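PDB 3LUB: putative creatinine amidohydrolase from Bacteroides fragilis, which probably hydrolyses carbon-nitrogen bonds in linear amides, as a zinc-dependent member of the creatininase superfamily. Local coordinates for residues C44-D49 against E166-V171; V180-A185 against K222-E227. One frame throughout, in Å; residues are numbered along the deposited sequence.

Contact 1: C44-D49 against E166-V171; sequences CILPHD and ESETSV. With ZN (zinc ion), chain B.
Leu46 of helix 42-62 reaches the 166-171 part of helix 166-175, and its two methyls go to different partners. The walk starts two residues upstream, at Cys44, whose carbonyl takes the N-H of His48; Ile45 comes next and lays its side chain on Met172, one residue beyond 166-171. Leu46 then turns toward 166-171. Its CG lies anti to the carbonyl carbon (chi1 -67°), which carries the isobutyl end out from the helix. CD2 meets CG1 of Val171 at 3.9 Å, the two side chains crossing at a slant, while CD1 sits 4.0 Å from the carbonyl O of Glu168 and 4.2 Å from its CG. Leu46 therefore packs against the aliphatic root of a metal ligand. The contact flanks the two-zinc centre of this creatininase-superfamily protein, where Asp43 binds both ions. Glu168 OE2 binds one zinc ion at 1.9 Å, together with His34, Asp43 and, at 2.1 Å, water 1. The chain of Glu168 runs extended beyond CG to reach the metal; OE1 stands farther off, 2.7 Å from the same zinc ion, and accepts from Ala164 N, which helps fix the rotation of the carboxylate. At Pro47 the first helix kinks, since the ring nitrogen has no hydrogen to give to the turn before. His48 faces elsewhere: its ND1 donates to Asp49 OD1 at 3.1 Å, nearly straight at 170° and in the ring plane, while NE2 bonds to Asp7. Asp49 ends the segment with its side chain against Tyr175, on the last turn of the partner helix.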
loop_
_atom_site.group_PDB
_atom_site.type_symbol
_atom_site.label_atom_id
_atom_site.label_comp_id
_atom_site.label_asym_id
_atom_site.label_seq_id
_atom_site.Cartn_x
_atom_site.Cartn_y
_atom_site.Cartn_z
ATOM N N CYS F 44 1.564 27.213 -6.884
ATOM C CA CYS F 44 2.939 26.823 -7.191
ATOM C C CYS F 44 3.820 28.049 -7.452
ATOM O O CYS F 44 4.952 28.133 -6.976
ATOM C CB CYS F 44 2.994 25.970 -8.467
ATOM S SG CYS F 44 2.340 24.249 -8.377
ATOM N N ILE F 45 3.294 28.962 -8.256
ATOM C CA ILE F 45 4.020 30.137 -8.708
ATOM C C ILE F 45 4.437 31.039 -7.553
ATOM O O ILE F 45 5.583 31.442 -7.486
ATOM C CB ILE F 45 3.189 30.975 -9.694
ATOM C CG1 ILE F 45 2.980 30.215 -11.013
ATOM C CG2 ILE F 45 3.851 32.300 -9.949
ATOM C CD1 ILE F 45 1.837 30.689 -11.899
ATOM N N LEU F 46 3.506 31.358 -6.658
ATOM C CA LEU F 46 3.775 32.298 -5.581
ATOM C C LEU F 46 4.852 31.840 -4.603
ATOM O O LEU F 46 5.801 32.595 -4.355
ATOM C CB LEU F 46 2.488 32.658 -4.851
ATOM C CG LEU F 46 1.528 33.465 -5.733
ATOM C CD1 LEU F 46 0.390 34.106 -4.888
ATOM C CD2 LEU F 46 2.322 34.509 -6.529
ATOM N N PRO F 47 4.745 30.608 -4.050
ATOM C CA PRO F 47 5.877 30.160 -3.196
ATOM C C PRO F 47 7.207 29.984 -3.895
ATOM O O PRO F 47 8.232 30.162 -3.287
ATOM C CB PRO F 47 5.381 28.816 -2.640
ATOM C CG PRO F 47 4.248 28.401 -3.502
ATOM C CD PRO F 47 3.633 29.639 -4.024
ATOM N N HIS F 48 7.192 29.598 -5.173
ATOM C CA HIS F 48 8.439 29.501 -5.929
ATOM C C HIS F 48 9.120 30.885 -5.988
ATOM O O HIS F 48 10.295 31.032 -5.651
ATOM C CB HIS F 48 8.194 28.997 -7.355
ATOM C CG HIS F 48 9.432 29.011 -8.192
ATOM N ND1 HIS F 48 9.782 30.078 -8.990
ATOM C CD2 HIS F 48 10.437 28.115 -8.299
ATOM C CE1 HIS F 48 10.932 29.823 -9.584
ATOM N NE2 HIS F 48 11.359 28.644 -9.169
ATOM N N ASP F 49 8.370 31.889 -6.424
ATOM C CA ASP F 49 8.915 33.267 -6.544
ATOM C C ASP F 49 9.367 33.867 -5.201
ATOM O O ASP F 49 10.473 34.430 -5.099
ATOM C CB ASP F 49 7.900 34.161 -7.253
ATOM C CG ASP F 49 7.755 33.817 -8.732
ATOM O OD1 ASP F 49 8.421 32.846 -9.200
ATOM O OD2 ASP F 49 6.949 34.488 -9.424
ATOM N N GLU F 166 -7.860 39.214 -2.337
ATOM C CA GLU F 166 -7.099 40.423 -2.562
ATOM C C GLU F 166 -5.636 40.176 -2.434
ATOM O O GLU F 166 -4.869 40.665 -3.238
ATOM C CB GLU F 166 -7.544 41.554 -1.615
ATOM C CG GLU F 166 -7.025 42.948 -2.033
ATOM C CD GLU F 166 -7.469 44.054 -1.082
ATOM O OE1 GLU F 166 -8.659 44.078 -0.726
ATOM O OE2 GLU F 166 -6.622 44.877 -0.697
ATOM N N SER F 167 -5.237 39.424 -1.422
ATOM C CA SER F 167 -3.840 39.157 -1.153
ATOM C C SER F 167 -3.158 38.305 -2.232
ATOM O O SER F 167 -2.039 38.630 -2.680
ATOM C CB SER F 167 -3.709 38.460 0.211
ATOM O OG SER F 167 -4.595 37.352 0.304
ATOM N N GLU F 168 -3.782 37.182 -2.596
ATOM C CA GLU F 168 -3.209 36.328 -3.637
ATOM C C GLU F 168 -3.180 37.080 -4.967
ATOM O O GLU F 168 -2.232 36.936 -5.748
ATOM C CB GLU F 168 -3.989 35.013 -3.803
ATOM C CG GLU F 168 -3.388 33.835 -3.058
ATOM C CD GLU F 168 -3.991 32.484 -3.426
ATOM O OE1 GLU F 168 -5.198 32.426 -3.743
ATOM O OE2 GLU F 168 -3.249 31.461 -3.327
ATOM N N THR F 169 -4.244 37.830 -5.260
ATOM C CA THR F 169 -4.281 38.594 -6.517
ATOM C C THR F 169 -3.190 39.655 -6.541
ATOM O O THR F 169 -2.516 39.803 -7.544
ATOM C CB THR F 169 -5.636 39.249 -6.788
ATOM O OG1 THR F 169 -6.661 38.249 -6.741
ATOM C CG2 THR F 169 -5.633 39.875 -8.148
ATOM N N SER F 170 -3.000 40.365 -5.434
ATOM C CA SER F 170 -1.993 41.424 -5.361
ATOM C C SER F 170 -0.614 40.869 -5.574
ATOM O O SER F 170 0.166 41.460 -6.298
ATOM C CB SER F 170 -2.025 42.184 -4.013
ATOM O OG SER F 170 -3.226 42.919 -3.853
ATOM N N VAL F 171 -0.307 39.753 -4.917
ATOM C CA VAL F 171 1.031 39.190 -4.990
ATOM C C VAL F 171 1.288 38.647 -6.410
ATOM O O VAL F 171 2.378 38.783 -6.918
ATOM C CB VAL F 171 1.263 38.120 -3.911
ATOM C CG1 VAL F 171 2.693 37.528 -4.020
ATOM C CG2 VAL F 171 0.992 38.707 -2.478
HETATM ZN ZN ZN B . -4.145 29.907 -3.946
HETATM O O HOH W 1 -5.305 29.154 -2.381
#

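Contact 2: V180-A185 against K222-E227; sequences VNLAEA and KKATAE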
loop_
_atom_site.group_PDB
_atom_site.type_symbol
_atom_site.label_atom_id
_atom_site.label_comp_id
_atom_site.label_asym_id
_atom_site.label_seq_id
_atom_site.Cartn_x
_atom_site.Cartn_y
_atom_site.Cartn_z
ATOM N N VAL F 180 -2.430 37.830 -14.911
ATOM C CA VAL F 180 -3.686 38.183 -14.258
ATOM C C VAL F 180 -4.357 39.407 -14.897
ATOM O O VAL F 180 -3.762 40.465 -15.010
ATOM C CB VAL F 180 -3.506 38.359 -12.706
ATOM C CG1 VAL F 180 -2.225 39.067 -12.375
ATOM C CG2 VAL F 180 -4.698 39.109 -12.098
ATOM N N ASN F 181 -5.600 39.249 -15.329
ATOM C CA ASN F 181 -6.398 40.364 -15.783
ATOM C C ASN F 181 -7.491 40.581 -14.751
ATOM O O ASN F 181 -8.531 39.908 -14.784
ATOM C CB ASN F 181 -6.982 40.101 -17.182
ATOM C CG ASN F 181 -5.907 40.126 -18.307
ATOM O OD1 ASN F 181 -4.966 40.934 -18.281
ATOM N ND2 ASN F 181 -6.065 39.239 -19.305
ATOM N N LEU F 182 -7.249 41.526 -13.842
ATOM C CA LEU F 182 -8.176 41.813 -12.761
ATOM C C LEU F 182 -9.617 42.052 -13.238
ATOM O O LEU F 182 -10.550 41.672 -12.534
ATOM C CB LEU F 182 -7.671 42.985 -11.897
ATOM C CG LEU F 182 -8.375 43.257 -10.564
ATOM C CD1 LEU F 182 -8.235 42.068 -9.614
ATOM C CD2 LEU F 182 -7.813 44.500 -9.943
ATOM N N ALA F 183 -9.799 42.654 -14.427
ATOM C CA ALA F 183 -11.143 42.911 -14.990
ATOM C C ALA F 183 -11.968 41.648 -15.206
ATOM O O ALA F 183 -13.189 41.706 -15.376
ATOM C CB ALA F 183 -11.060 43.660 -16.315
ATOM N N GLU F 184 -11.298 40.505 -15.205
ATOM C CA GLU F 184 -11.985 39.220 -15.375
ATOM C C GLU F 184 -12.519 38.586 -14.086
ATOM O O GLU F 184 -13.288 37.643 -14.162
ATOM C CB GLU F 184 -11.070 38.241 -16.116
ATOM C CG GLU F 184 -10.722 38.779 -17.482
ATOM C CD GLU F 184 -9.672 37.970 -18.189
ATOM O OE1 GLU F 184 -9.289 36.872 -17.660
ATOM O OE2 GLU F 184 -9.240 38.462 -19.265
ATOM N N ALA F 185 -12.148 39.152 -12.931
ATOM C CA ALA F 185 -12.513 38.623 -11.621
ATOM C C ALA F 185 -14.014 38.700 -11.335
ATOM O O ALA F 185 -14.700 39.646 -11.735
ATOM C CB ALA F 185 -11.718 39.363 -10.519
ATOM N N LYS F 222 -11.023 42.627 -5.939
ATOM C CA LYS F 222 -11.061 43.769 -6.834
ATOM C C LYS F 222 -10.314 45.066 -6.411
ATOM O O LYS F 222 -10.045 45.885 -7.257
ATOM C CB LYS F 222 -12.508 44.014 -7.312
ATOM C CG LYS F 222 -12.989 42.843 -8.213
ATOM C CD LYS F 222 -14.367 43.059 -8.826
ATOM C CE LYS F 222 -14.920 41.754 -9.395
ATOM N NZ LYS F 222 -16.281 41.859 -10.088
ATOM N N LYS F 223 -9.896 45.195 -5.154
ATOM C CA LYS F 223 -9.001 46.282 -4.743
ATOM C C LYS F 223 -7.533 45.874 -4.745
ATOM O O LYS F 223 -6.670 46.653 -4.296
ATOM C CB LYS F 223 -9.411 46.821 -3.367
ATOM C CG LYS F 223 -10.907 47.114 -3.274
ATOM C CD LYS F 223 -11.304 47.785 -1.973
ATOM C CE LYS F 223 -12.762 48.254 -2.055
ATOM N NZ LYS F 223 -13.224 48.957 -0.813
ATOM N N ALA F 224 -7.253 44.675 -5.271
ATOM C CA ALA F 224 -5.894 44.177 -5.472
ATOM C C ALA F 224 -5.019 45.140 -6.331
ATOM O O ALA F 224 -5.507 45.711 -7.312
ATOM C CB ALA F 224 -5.964 42.759 -6.136
ATOM N N THR F 225 -3.757 45.343 -5.947
ATOM C CA THR F 225 -2.806 46.090 -6.759
ATOM C C THR F 225 -1.422 45.442 -6.646
ATOM O O THR F 225 -1.136 44.792 -5.657
ATOM C CB THR F 225 -2.701 47.594 -6.307
ATOM O OG1 THR F 225 -2.003 47.698 -5.060
ATOM C CG2 THR F 225 -4.056 48.239 -6.157
ATOM N N ALA F 226 -0.567 45.634 -7.657
ATOM C CA ALA F 226 0.815 45.183 -7.627
ATOM C C ALA F 226 1.588 45.728 -6.419
ATOM O O ALA F 226 2.398 45.038 -5.802
ATOM C CB ALA F 226 1.546 45.594 -8.946
ATOM N N GLU F 227 1.349 46.986 -6.084
ATOM C CA GLU F 227 2.023 47.604 -4.952
ATOM C C GLU F 227 1.641 47.025 -3.611
ATOM O O GLU F 227 2.485 46.858 -2.753
ATOM C CB GLU F 227 1.721 49.106 -4.911
ATOM C CG GLU F 227 2.460 49.803 -3.786
ATOM C CD GLU F 227 2.299 51.290 -3.820
ATOM O OE1 GLU F 227 2.762 51.925 -4.798
ATOM O OE2 GLU F 227 1.702 51.817 -2.856
#
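Leu182 and Lys222 reach across from the two segments, Leu182 to the carbonyls of Lys222 and Ala224, Lys222 to the carbonyl of Ala185. Leu182 has CG anti to its own nitrogen (chi1 -169°), and chi2 of 62° then places the two methyls differently. CD2 lies over the turn of 222-224, 3.8 Å from Lys222 O and 3.7 Å from Ala224 O, so it rests on peptide carbonyls. CD1 takes the apolar partner, Ala224 CB, at 4.2 Å. The same leucine also leans on Thr169 of helix 166-175, which Ala224 touches as well.

Lys222 comes the other way. Its first torsion sets CG beside the backbone N, and from there the chain is fully extended, so that the alkyl part runs alongside Ala185: CE is 4.2 Å from Ala185 CB and 3.2 Å from Ala185 O. The ammonium adds a weak hydrogen bond to that carbonyl, NZ to O 3.2 Å. Its stronger partner is Asp187, with which it forms a salt bridge, so the lysine end is shared between a carboxylate and a main-chain oxygen two residues earlier.

Within 180-185 the short 3-10 turn is closed by Ala185 N bonding to Leu182 O at 3.0 Å. Asn181, just before the turn, donates through ND2 to Glu184 OE2 at its end, arriving from above the carboxylate plane, 53° out of it. These two side chains also pack on Lys4 and Cys12 of the second subunit. At the far end of the other segment, Thr225 OG1 accepts from Lys228 N. That is the classic N-cap of a helix start, here opening the long helix 226-249, while the loop carrying Leu182 and Ala185 packs on the turn just before it.

Helix 166-175 joins the two contacts, whose centres are 12 Å apart. Contact 1 uses the side of that helix bearing Leu46's partners Glu168 and Val171; contact 2 leans on another side, through Thr169 and Ser170. Ser170 OG probably hydrogen-bonds to Thr225 N, at 3.2 Å, and Thr169 CG2 packs 3.5 Å from Ala224 CB. Contact 1 holds a zinc ligand directly, whereas contact 2 lies farther from the metals: the side chain of Ala224 is about 8 Å from that of Glu168 and about 13 Å from a bound zinc ion. Both segments of contact 1 precede those of contact 2 in the sequence.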